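Local atomic coordinates of alpha-L-rhamnosidase (Aspergillus terreus, PDB entry 6GSZ), a protein that binds calcium ions and probably hydrolyses terminal non-reducing alpha-L-rhamnose residues in alpha-L-rhamnosides. Residues A[27-32]-A[82-87]; A[60-65]-A[807-812]. All coordinates share one frame; numbering follows the deposited sequence.

Contact 1 of 2, residues A[27-32]-A[82-87]. With CA (calcium ion), chain T.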
loop_
_atom_site.group_PDB
_atom_site.type_symbol
_atom_site.label_atom_id
_atom_site.label_comp_id
_atom_site.label_asym_id
_atom_site.label_seq_id
_atom_site.Cartn_x
_atom_site.Cartn_y
_atom_site.Cartn_z
ATOM N N TRP A 27 -15.232 -11.439 -12.006
ATOM C CA TRP A 27 -15.477 -10.538 -13.106
ATOM C C TRP A 27 -16.229 -9.326 -12.602
ATOM O O TRP A 27 -17.215 -9.463 -11.875
ATOM C CB TRP A 27 -16.211 -11.243 -14.256
ATOM C CG TRP A 27 -17.376 -12.096 -13.837
ATOM C CD1 TRP A 27 -18.714 -11.797 -13.877
ATOM C CD2 TRP A 27 -17.287 -13.469 -13.457
ATOM N NE1 TRP A 27 -19.424 -12.889 -13.480
ATOM C CE2 TRP A 27 -18.602 -13.932 -13.229
ATOM C CE3 TRP A 27 -16.206 -14.355 -13.285
ATOM C CZ2 TRP A 27 -18.852 -15.229 -12.830
ATOM C CZ3 TRP A 27 -16.454 -15.647 -12.892
ATOM C CH2 TRP A 27 -17.776 -16.081 -12.664
ATOM N N ARG A 28 -15.845 -8.166 -13.085
ATOM C CA ARG A 28 -16.538 -6.930 -12.810
ATOM C C ARG A 28 -17.457 -6.579 -13.990
ATOM O O ARG A 28 -17.143 -6.863 -15.130
ATOM C CB ARG A 28 -15.429 -5.918 -12.544
ATOM C CG ARG A 28 -15.881 -4.617 -11.924
ATOM C CD ARG A 28 -14.611 -3.873 -11.563
ATOM N NE ARG A 28 -14.190 -4.149 -10.194
ATOM C CZ ARG A 28 -12.993 -3.905 -9.697
ATOM N NH1 ARG A 28 -12.876 -3.718 -8.392
ATOM N NH2 ARG A 28 -11.933 -3.865 -10.488
ATOM N N PHE A 29 -18.587 -5.940 -13.688
ATOM C CA PHE A 29 -19.573 -5.563 -14.665
ATOM C C PHE A 29 -19.495 -4.076 -14.983
ATOM O O PHE A 29 -19.096 -3.242 -14.131
ATOM C CB PHE A 29 -20.964 -5.863 -14.116
ATOM C CG PHE A 29 -21.235 -7.312 -13.818
ATOM C CD1 PHE A 29 -21.517 -8.219 -14.834
ATOM C CD2 PHE A 29 -21.175 -7.778 -12.515
ATOM C CE1 PHE A 29 -21.813 -9.539 -14.542
ATOM C CE2 PHE A 29 -21.406 -9.113 -12.239
ATOM C CZ PHE A 29 -21.755 -9.985 -13.244
ATOM N N ASP A 30 -19.933 -3.743 -16.197
ATOM C CA ASP A 30 -20.146 -2.350 -16.627
ATOM C C ASP A 30 -21.549 -2.292 -17.245
ATOM O O ASP A 30 -21.961 -3.178 -17.931
ATOM C CB ASP A 30 -19.034 -1.899 -17.580
ATOM C CG ASP A 30 -19.008 -0.437 -17.978
ATOM O OD1 ASP A 30 -19.798 0.392 -17.441
ATOM O OD2 ASP A 30 -18.171 -0.132 -18.828
ATOM N N GLY A 31 -22.260 -1.201 -17.026
ATOM C CA GLY A 31 -23.562 -1.057 -17.626
ATOM C C GLY A 31 -24.550 -0.442 -16.661
ATOM O O GLY A 31 -24.366 -0.469 -15.503
ATOM N N ASN A 32 -25.635 0.096 -17.199
ATOM C CA ASN A 32 -26.598 0.861 -16.411
ATOM C C ASN A 32 -27.905 0.069 -16.214
ATOM O O ASN A 32 -28.901 0.633 -15.765
ATOM C CB ASN A 32 -26.847 2.247 -17.035
ATOM C CG ASN A 32 -27.512 2.160 -18.391
ATOM O OD1 ASN A 32 -27.599 1.073 -18.950
ATOM N ND2 ASN A 32 -27.967 3.285 -18.942
ATOM N N VAL A 82 -15.295 -15.272 -19.858
ATOM C CA VAL A 82 -16.467 -15.475 -19.031
ATOM C C VAL A 82 -17.653 -14.798 -19.685
ATOM O O VAL A 82 -17.531 -13.744 -20.268
ATOM C CB VAL A 82 -16.234 -14.919 -17.613
ATOM C CG1 VAL A 82 -17.453 -15.116 -16.717
ATOM C CG2 VAL A 82 -14.971 -15.519 -17.001
ATOM N N ARG A 83 -18.841 -15.364 -19.465
ATOM C CA ARG A 83 -20.084 -14.628 -19.722
ATOM C C ARG A 83 -21.066 -14.967 -18.608
ATOM O O ARG A 83 -21.009 -16.004 -18.014
ATOM C CB ARG A 83 -20.653 -14.885 -21.120
ATOM C CG ARG A 83 -21.030 -16.320 -21.393
ATOM C CD ARG A 83 -21.626 -16.427 -22.800
ATOM N NE ARG A 83 -22.026 -17.784 -23.076
ATOM C CZ ARG A 83 -22.726 -18.153 -24.142
ATOM N NH1 ARG A 83 -23.102 -17.253 -25.046
ATOM N NH2 ARG A 83 -23.049 -19.425 -24.274
ATOM N N SER A 84 -21.937 -14.006 -18.375
ATOM C CA SER A 84 -22.832 -14.004 -17.244
ATOM C C SER A 84 -24.281 -13.866 -17.746
ATOM O O SER A 84 -24.558 -13.096 -18.658
ATOM C CB SER A 84 -22.423 -12.899 -16.306
ATOM O OG SER A 84 -23.337 -12.790 -15.244
ATOM N N PHE A 85 -25.183 -14.627 -17.113
ATOM C CA PHE A 85 -26.596 -14.697 -17.443
ATOM C C PHE A 85 -27.454 -14.079 -16.330
ATOM O O PHE A 85 -27.324 -14.441 -15.164
ATOM C CB PHE A 85 -26.963 -16.163 -17.656
ATOM C CG PHE A 85 -26.197 -16.846 -18.754
ATOM C CD1 PHE A 85 -24.960 -17.429 -18.488
ATOM C CD2 PHE A 85 -26.679 -16.872 -20.059
ATOM C CE1 PHE A 85 -24.244 -18.056 -19.492
ATOM C CE2 PHE A 85 -25.949 -17.482 -21.061
ATOM C CZ PHE A 85 -24.741 -18.079 -20.773
ATOM N N GLY A 86 -28.396 -13.212 -16.732
ATOM C CA GLY A 86 -29.252 -12.498 -15.775
ATOM C C GLY A 86 -30.403 -13.344 -15.272
ATOM O O GLY A 86 -30.887 -14.240 -15.951
ATOM N N SER A 87 -30.805 -13.052 -14.033
ATOM C CA SER A 87 -31.874 -13.804 -13.378
ATOM C C SER A 87 -33.205 -13.618 -14.091
ATOM O O SER A 87 -34.067 -14.466 -13.920
ATOM C CB SER A 87 -31.976 -13.474 -11.916
ATOM O OG SER A 87 -32.345 -12.138 -11.749
HETATM CA CA CA T . -20.099 2.483 -16.447
HETATM O O HOH W 1 -22.279 1.889 -16.253
HETATM O O HOH W 2 -19.109 1.624 -15.002
HETATM O O HOH W 3 -20.133 3.938 -14.307
#
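W27 and V82 meet in a buried contact between two beta sheets packed against each other, strand 25-30 lying across strand 78-86 in the N-terminal immunoglobulin-like domain. The short strand axes come no nearer than 9.2 Å and run at 60° to each other, and no hydrogen bond joins the segments, so side chains alone bridge the gap. V82 CG1 sits over the six-membered ring of W27, 3.7 Å from its centroid and 12° off the ring normal, a well-centred CH-pi contact. With CG between the backbone N and the carbonyl carbon (chi1 46°), the W27 ring is carried toward strand 78-86, and chi2 turns its face to V82.

Further along, S84 approaches F29 at the ring edge, with S84 OG 3.7 Å from F29 CE1. S84 CB also lies 4.1 Å from W27 NE1, so S84 touches both aromatic residues. Its hydroxyl and W27 NE1 are both hydrogen-bonded to Q38 OE1, which satisfies these buried polar groups. Y41 packs edge-to-face with W27, and W36 with F29. Beyond the core, D30 OD1 binds a calcium ion at 2.3 Å. Two crossing sheets joined by inward-facing side chains fit the core of a beta sandwich, here the immunoglobulin-like domain.

Contact 2 of 2, residues A[60-65]-A[807-812]. With CA (calcium ion), chain I.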
loop_
_atom_site.group_PDB
_atom_site.type_symbol
_atom_site.label_atom_id
_atom_site.label_comp_id
_atom_site.label_asym_id
_atom_site.label_seq_id
_atom_site.Cartn_x
_atom_site.Cartn_y
_atom_site.Cartn_z
ATOM N N SER A 60 -25.155 -17.156 -8.438
ATOM C CA SER A 60 -25.166 -15.706 -8.498
ATOM C C SER A 60 -23.787 -15.112 -8.207
ATOM O O SER A 60 -23.658 -13.927 -8.275
ATOM C CB SER A 60 -26.149 -15.134 -7.536
ATOM O OG SER A 60 -25.673 -15.260 -6.207
ATOM N N ASP A 61 -22.796 -15.937 -7.882
ATOM C CA ASP A 61 -21.482 -15.394 -7.458
ATOM C C ASP A 61 -20.643 -14.964 -8.667
ATOM O O ASP A 61 -20.509 -15.713 -9.647
ATOM C CB ASP A 61 -20.734 -16.437 -6.650
ATOM C CG ASP A 61 -19.628 -15.919 -5.750
ATOM O OD1 ASP A 61 -19.448 -14.707 -5.623
ATOM O OD2 ASP A 61 -19.003 -16.726 -5.119
ATOM N N SER A 62 -20.157 -13.720 -8.593
ATOM C CA SER A 62 -19.250 -13.188 -9.623
ATOM C C SER A 62 -17.868 -12.833 -9.056
ATOM O O SER A 62 -17.041 -12.270 -9.791
ATOM C CB SER A 62 -19.913 -11.960 -10.280
ATOM O OG SER A 62 -20.309 -11.002 -9.309
ATOM N N VAL A 63 -17.604 -13.191 -7.777
ATOM C CA VAL A 63 -16.361 -12.802 -7.115
ATOM C C VAL A 63 -15.734 -14.021 -6.455
ATOM O O VAL A 63 -16.321 -14.656 -5.579
ATOM C CB VAL A 63 -16.625 -11.705 -6.060
ATOM C CG1 VAL A 63 -15.334 -11.368 -5.299
ATOM C CG2 VAL A 63 -17.213 -10.463 -6.693
ATOM N N LEU A 64 -14.487 -14.284 -6.863
ATOM C CA LEU A 64 -13.670 -15.361 -6.255
ATOM C C LEU A 64 -14.391 -16.724 -6.321
ATOM O O LEU A 64 -14.389 -17.506 -5.336
ATOM C CB LEU A 64 -13.253 -14.960 -4.839
ATOM C CG LEU A 64 -12.355 -13.711 -4.770
ATOM C CD1 LEU A 64 -12.284 -13.184 -3.334
ATOM C CD2 LEU A 64 -10.937 -13.942 -5.296
ATOM N N VAL A 65 -14.896 -17.037 -7.519
ATOM C CA VAL A 65 -15.532 -18.332 -7.761
ATOM C C VAL A 65 -14.446 -19.358 -8.057
ATOM O O VAL A 65 -13.299 -18.992 -8.345
ATOM C CB VAL A 65 -16.558 -18.272 -8.910
ATOM C CG1 VAL A 65 -17.527 -17.091 -8.739
ATOM C CG2 VAL A 65 -15.899 -18.240 -10.272
ATOM N N THR A 807 -16.222 -1.025 -6.842
ATOM C CA THR A 807 -16.444 -2.223 -6.082
ATOM C C THR A 807 -15.981 -3.433 -6.884
ATOM O O THR A 807 -15.799 -3.329 -8.113
ATOM C CB THR A 807 -17.933 -2.438 -5.731
ATOM O OG1 THR A 807 -18.628 -2.968 -6.858
ATOM C CG2 THR A 807 -18.642 -1.220 -5.188
ATOM N N PRO A 808 -15.858 -4.613 -6.234
ATOM C CA PRO A 808 -15.647 -5.852 -6.971
ATOM C C PRO A 808 -16.693 -6.215 -8.043
ATOM O O PRO A 808 -16.466 -7.127 -8.837
ATOM C CB PRO A 808 -15.600 -6.888 -5.832
ATOM C CG PRO A 808 -15.154 -6.141 -4.592
ATOM C CD PRO A 808 -15.873 -4.824 -4.774
ATOM N N TYR A 809 -17.823 -5.494 -8.057
ATOM C CA TYR A 809 -18.937 -5.701 -8.990
ATOM C C TYR A 809 -18.990 -4.658 -10.113
ATOM O O TYR A 809 -19.731 -4.863 -11.107
ATOM C CB TYR A 809 -20.264 -5.701 -8.235
ATOM C CG TYR A 809 -20.295 -6.804 -7.217
ATOM C CD1 TYR A 809 -20.763 -8.064 -7.566
ATOM C CD2 TYR A 809 -19.834 -6.613 -5.921
ATOM C CE1 TYR A 809 -20.710 -9.125 -6.678
ATOM C CE2 TYR A 809 -19.778 -7.649 -5.016
ATOM C CZ TYR A 809 -20.214 -8.919 -5.390
ATOM O OH TYR A 809 -20.139 -9.982 -4.536
ATOM N N GLY A 810 -18.303 -3.527 -9.941
ATOM C CA GLY A 810 -18.456 -2.389 -10.806
ATOM C C GLY A 810 -18.647 -1.104 -10.013
ATOM O O GLY A 810 -18.550 -1.076 -8.761
ATOM N N MET A 811 -18.847 -0.007 -10.742
ATOM C CA MET A 811 -18.823 1.305 -10.124
ATOM C C MET A 811 -20.064 1.565 -9.264
ATOM O O MET A 811 -21.214 1.351 -9.706
ATOM C CB MET A 811 -18.718 2.395 -11.187
ATOM C CG MET A 811 -18.401 3.760 -10.615
ATOM S SD MET A 811 -16.770 3.857 -9.834
ATOM C CE MET A 811 -15.752 3.614 -11.278
ATOM N N ALA A 812 -19.817 2.004 -8.023
ATOM C CA ALA A 812 -20.815 2.629 -7.172
ATOM C C ALA A 812 -20.494 4.116 -7.074
ATOM O O ALA A 812 -19.321 4.493 -7.079
ATOM C CB ALA A 812 -20.831 2.023 -5.791
HETATM CA CA CA I . -17.772 -15.045 -3.848
HETATM O O HOH W 4 -20.832 -12.366 -5.704
HETATM O O HOH W 5 -18.599 -9.020 -9.689
HETATM O O HOH W 6 -16.399 -17.017 -3.411
HETATM O O HOH W 7 -16.131 -14.029 -2.349
HETATM O O HOH W 8 -18.826 -12.970 -3.269
HETATM O O HOH W 9 -19.156 -15.739 -2.003
#
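Apolar contact joins V63 to P808 and Y809, bringing a loop of the N-terminal immunoglobulin-like domain against a turn of the C-terminal domain. V63 CG2 lies over one face of the Y809 ring, 4.0 Å from the centroid and 29° off the normal, a CH-pi contact displaced toward Y809 CZ. With CG1 anti to the backbone N (chi1 176°), CG2 is the branch that meets both this ring and P808 CB. S62 OG lies obliquely to the ring, in van der Waals contact 3.3 Å from Y809 CE1.

No direct hydrogen bond joins the two segments; two waters link them. One donates to D61 OD1 and is hydrogen-bonded to Y809 OH, 2.7 Å from each. Another accepts from S62 OG at 2.6 Å and donates to P808 O, while N839 ND2 also bonds the S62 hydroxyl.

Within each segment, turns fix the shape. D61 OD1 accepts from V63 N in an Asx turn, met from 60° out of the carboxylate plane. T807 OG1 accepts from Y809 N in an ST turn, inside a type I turn from T807 to G810.

The loop also binds calcium, through both D61 carboxylate oxygens, V63 O (2.3 Å) and four waters. Since D61 OD1 serves ion, Asx turn and bridging water together, calcium probably stiffens the loop presenting V63 to Y809.

In the fold
The two contacts have centres about 9 Å apart, roughly 29 and 22 Å from the centre of the chain and on the same side of it. Along the sequence their segments alternate, 27-32, 60-65, 82-87 and 807-812; after the domains in between, the chain returns beside the N-terminal domain at the turn joining strands 800-807 and 810-819. Strand 25-30 is the shared element: W27 bonds by its backbone to S62, and F29 likewise to Y809, while T807 O receives a weak hydrogen bond from R28 NE and probably one from R28 NH1. One side of this strand therefore packs into the sandwich of contact 1, and its backbone connects with both segments of contact 2, tying the first domain to the last.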